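Local coordinates for protein STU0660 (Streptococcus thermophilus, PDB 3ZTH) that acts in CRISPR-mediated bacterial immunity as a large Csn2 protein and probably binds DNA, at the interface of chains A and B. Sequence-based numbering; all coordinates share one arbitrary frame. Chains: chain A/B, STU0660.

The interface of chains A and B. Residues chain A 278-279, 312, 315-316, 319-320, 331, 333; chain B 342-343, 345-346.
The C-terminal helix 339-345 of one Csn2 subunit crosses to its neighbour and lays an apolar edge against helix 312-324, the loop at A:Pro279 and the loop through A:Cys333. The whole interface is two-fold symmetric, so each contact has its twin with the chains exchanged, and the packing may contribute to an oligomer.

B:Phe345 has CG anti to its backbone N (chi1 178°), which sends the ring in between A:Pro279 and helix 312-324. The pyrrolidine of A:Pro279 meets one face of the B:Phe345 ring, its CD over the centre and 4.2 Å above the plane, while A:Pro279 CB approaches ring atom CD1 of B:Phe345 at 3.5 Å. CD2 of the B:Phe345 ring touches methyl CG1 of A:Val316 at 3.7 Å, and the ring's tip, CZ, reaches CG1 of A:Ile320.

One turn back, B:Leu342 touches both sides. CD2 of B:Leu342 points at A:Pro279 CG (3.6 Å) and the phenol end of A:Tyr278, whereas CB and CD1 lie obliquely across the branch of A:Leu312. A:Leu312 in turn extends CD2 to the aliphatic CG of B:Gln343 and CD1 to CD1 of B:Leu346 (3.6 Å).

B:Leu346, just past the helix end, directs its side chain inward with CG anti to the carbonyl carbon (chi1 -66°), and CD2 ends beside the amide of A:Asn319. That amide is held by two hydrogen bonds to the backbone of A:Ile331: A:Asn319 OD1 accepts from A:Ile331 N at 2.8 Å, and A:Asn319 ND2 donates to A:Ile331 O at 3.1 Å, both on in-plane lone pairs. This pair fixes the amide's rotation, and ND2 also shares a bent hydrogen bond with a water that bridges to the backbone O of B:Phe345. Beyond it, A:Cys333 N donates to B:Leu346 O (2.8 Å) in a nearly straight bond, 168° at the hydrogen, tying the end of the C-terminal helix directly to the partner backbone.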
loop_
_atom_site.group_PDB
_atom_site.type_symbol
_atom_site.label_atom_id
_atom_site.label_comp_id
_atom_site.label_asym_id
_atom_site.label_seq_id
_atom_site.Cartn_x
_atom_site.Cartn_y
_atom_site.Cartn_z
ATOM N N TYR A 278 66.904 13.043 -9.932
ATOM C CA TYR A 278 67.469 11.862 -9.289
ATOM C C TYR A 278 68.884 12.127 -8.758
ATOM O O TYR A 278 69.760 12.601 -9.489
ATOM C CB TYR A 278 67.496 10.689 -10.262
ATOM C CG TYR A 278 67.354 9.361 -9.571
ATOM C CD1 TYR A 278 66.131 8.966 -9.038
ATOM C CD2 TYR A 278 68.439 8.500 -9.441
ATOM C CE1 TYR A 278 65.982 7.745 -8.393
ATOM C CE2 TYR A 278 68.304 7.272 -8.795
ATOM C CZ TYR A 278 67.074 6.903 -8.275
ATOM O OH TYR A 278 66.932 5.698 -7.631
ATOM N N PRO A 279 69.126 11.801 -7.478
ATOM C CA PRO A 279 70.419 11.995 -6.811
ATOM C C PRO A 279 71.532 11.042 -7.245
ATOM O O PRO A 279 72.605 11.012 -6.637
ATOM C CB PRO A 279 70.068 11.820 -5.342
ATOM C CG PRO A 279 69.034 10.740 -5.400
ATOM C CD PRO A 279 68.153 11.183 -6.561
ATOM N N LEU A 312 64.199 2.214 -0.319
ATOM C CA LEU A 312 65.005 3.407 -0.457
ATOM C C LEU A 312 64.679 4.138 -1.770
ATOM O O LEU A 312 64.500 5.358 -1.793
ATOM C CB LEU A 312 66.483 3.006 -0.392
ATOM C CG LEU A 312 67.575 4.081 -0.415
ATOM C CD1 LEU A 312 67.257 5.216 0.571
ATOM C CD2 LEU A 312 68.915 3.411 -0.086
ATOM N N SER A 315 61.175 5.715 -1.856
ATOM C CA SER A 315 61.139 6.879 -0.967
ATOM C C SER A 315 61.694 8.086 -1.703
ATOM O O SER A 315 61.186 9.197 -1.572
ATOM C CB SER A 315 61.974 6.629 0.291
ATOM O OG SER A 315 61.514 5.494 0.998
ATOM N N VAL A 316 62.745 7.858 -2.479
ATOM C CA VAL A 316 63.359 8.926 -3.249
ATOM C C VAL A 316 62.380 9.444 -4.302
ATOM O O VAL A 316 62.125 10.647 -4.379
ATOM C CB VAL A 316 64.659 8.428 -3.931
ATOM C CG1 VAL A 316 65.212 9.489 -4.884
ATOM C CG2 VAL A 316 65.682 8.104 -2.862
ATOM N N ASN A 319 59.637 11.478 -2.840
ATOM C CA ASN A 319 60.077 12.820 -2.486
ATOM C C ASN A 319 60.163 13.717 -3.700
ATOM O O ASN A 319 59.708 14.866 -3.674
ATOM C CB ASN A 319 61.439 12.768 -1.793
ATOM C CG ASN A 319 61.334 12.348 -0.339
ATOM O OD1 ASN A 319 60.252 12.006 0.143
ATOM N ND2 ASN A 319 62.457 12.376 0.369
ATOM N N ILE A 320 60.750 13.195 -4.767
ATOM C CA ILE A 320 60.899 13.966 -5.988
ATOM C C ILE A 320 59.537 14.307 -6.580
ATOM O O ILE A 320 59.281 15.465 -6.933
ATOM C CB ILE A 320 61.777 13.207 -7.024
ATOM C CG1 ILE A 320 63.199 13.059 -6.473
ATOM C CG2 ILE A 320 61.822 13.963 -8.329
ATOM C CD1 ILE A 320 64.135 12.226 -7.336
ATOM N N ILE A 331 59.945 11.994 2.963
ATOM C CA ILE A 331 60.290 10.832 3.757
ATOM C C ILE A 331 61.742 11.095 4.170
ATOM O O ILE A 331 62.580 11.406 3.326
ATOM C CB ILE A 331 60.181 9.550 2.900
ATOM C CG1 ILE A 331 58.705 9.201 2.709
ATOM C CG2 ILE A 331 60.954 8.404 3.539
ATOM C CD1 ILE A 331 58.455 8.140 1.670
ATOM N N CYS A 333 65.440 9.996 5.753
ATOM C CA CYS A 333 66.319 8.836 5.834
ATOM C C CYS A 333 66.169 8.060 7.134
ATOM O O CYS A 333 66.286 8.625 8.221
ATOM C CB CYS A 333 67.772 9.286 5.675
ATOM S SG CYS A 333 68.977 7.960 5.841
ATOM N N LEU B 342 71.480 7.951 -2.282
ATOM C CA LEU B 342 70.043 8.029 -2.056
ATOM C C LEU B 342 69.725 8.441 -0.620
ATOM O O LEU B 342 68.877 9.310 -0.386
ATOM C CB LEU B 342 69.381 6.686 -2.366
ATOM C CG LEU B 342 69.526 6.163 -3.796
ATOM C CD1 LEU B 342 68.695 4.901 -3.948
ATOM C CD2 LEU B 342 69.069 7.217 -4.793
ATOM N N GLN B 343 70.408 7.815 0.337
ATOM C CA GLN B 343 70.208 8.112 1.750
ATOM C C GLN B 343 70.559 9.565 2.046
ATOM O O GLN B 343 69.829 10.258 2.757
ATOM C CB GLN B 343 71.057 7.168 2.603
ATOM C CG GLN B 343 70.750 5.697 2.342
ATOM C CD GLN B 343 71.474 4.756 3.287
ATOM O OE1 GLN B 343 72.697 4.810 3.428
ATOM N NE2 GLN B 343 70.717 3.877 3.936
ATOM N N PHE B 345 70.301 11.797 0.111
ATOM C CA PHE B 345 69.264 12.571 -0.554
ATOM C C PHE B 345 68.043 12.685 0.359
ATOM O O PHE B 345 67.265 13.639 0.266
ATOM C CB PHE B 345 68.855 11.906 -1.868
ATOM C CG PHE B 345 67.756 12.632 -2.585
ATOM C CD1 PHE B 345 68.013 13.818 -3.254
ATOM C CD2 PHE B 345 66.447 12.151 -2.552
ATOM C CE1 PHE B 345 66.985 14.514 -3.873
ATOM C CE2 PHE B 345 65.417 12.839 -3.166
ATOM C CZ PHE B 345 65.683 14.023 -3.828
ATOM N N LEU B 346 67.881 11.706 1.242
ATOM C CA LEU B 346 66.762 11.713 2.165
ATOM C C LEU B 346 67.089 12.545 3.405
ATOM O O LEU B 346 66.640 12.238 4.513
ATOM C CB LEU B 346 66.396 10.277 2.556
ATOM C CG LEU B 346 65.851 9.384 1.428
ATOM C CD1 LEU B 346 65.490 8.024 1.997
ATOM C CD2 LEU B 346 64.629 10.022 0.778
HETATM O O HOH W 1 64.553 14.385 -0.026
#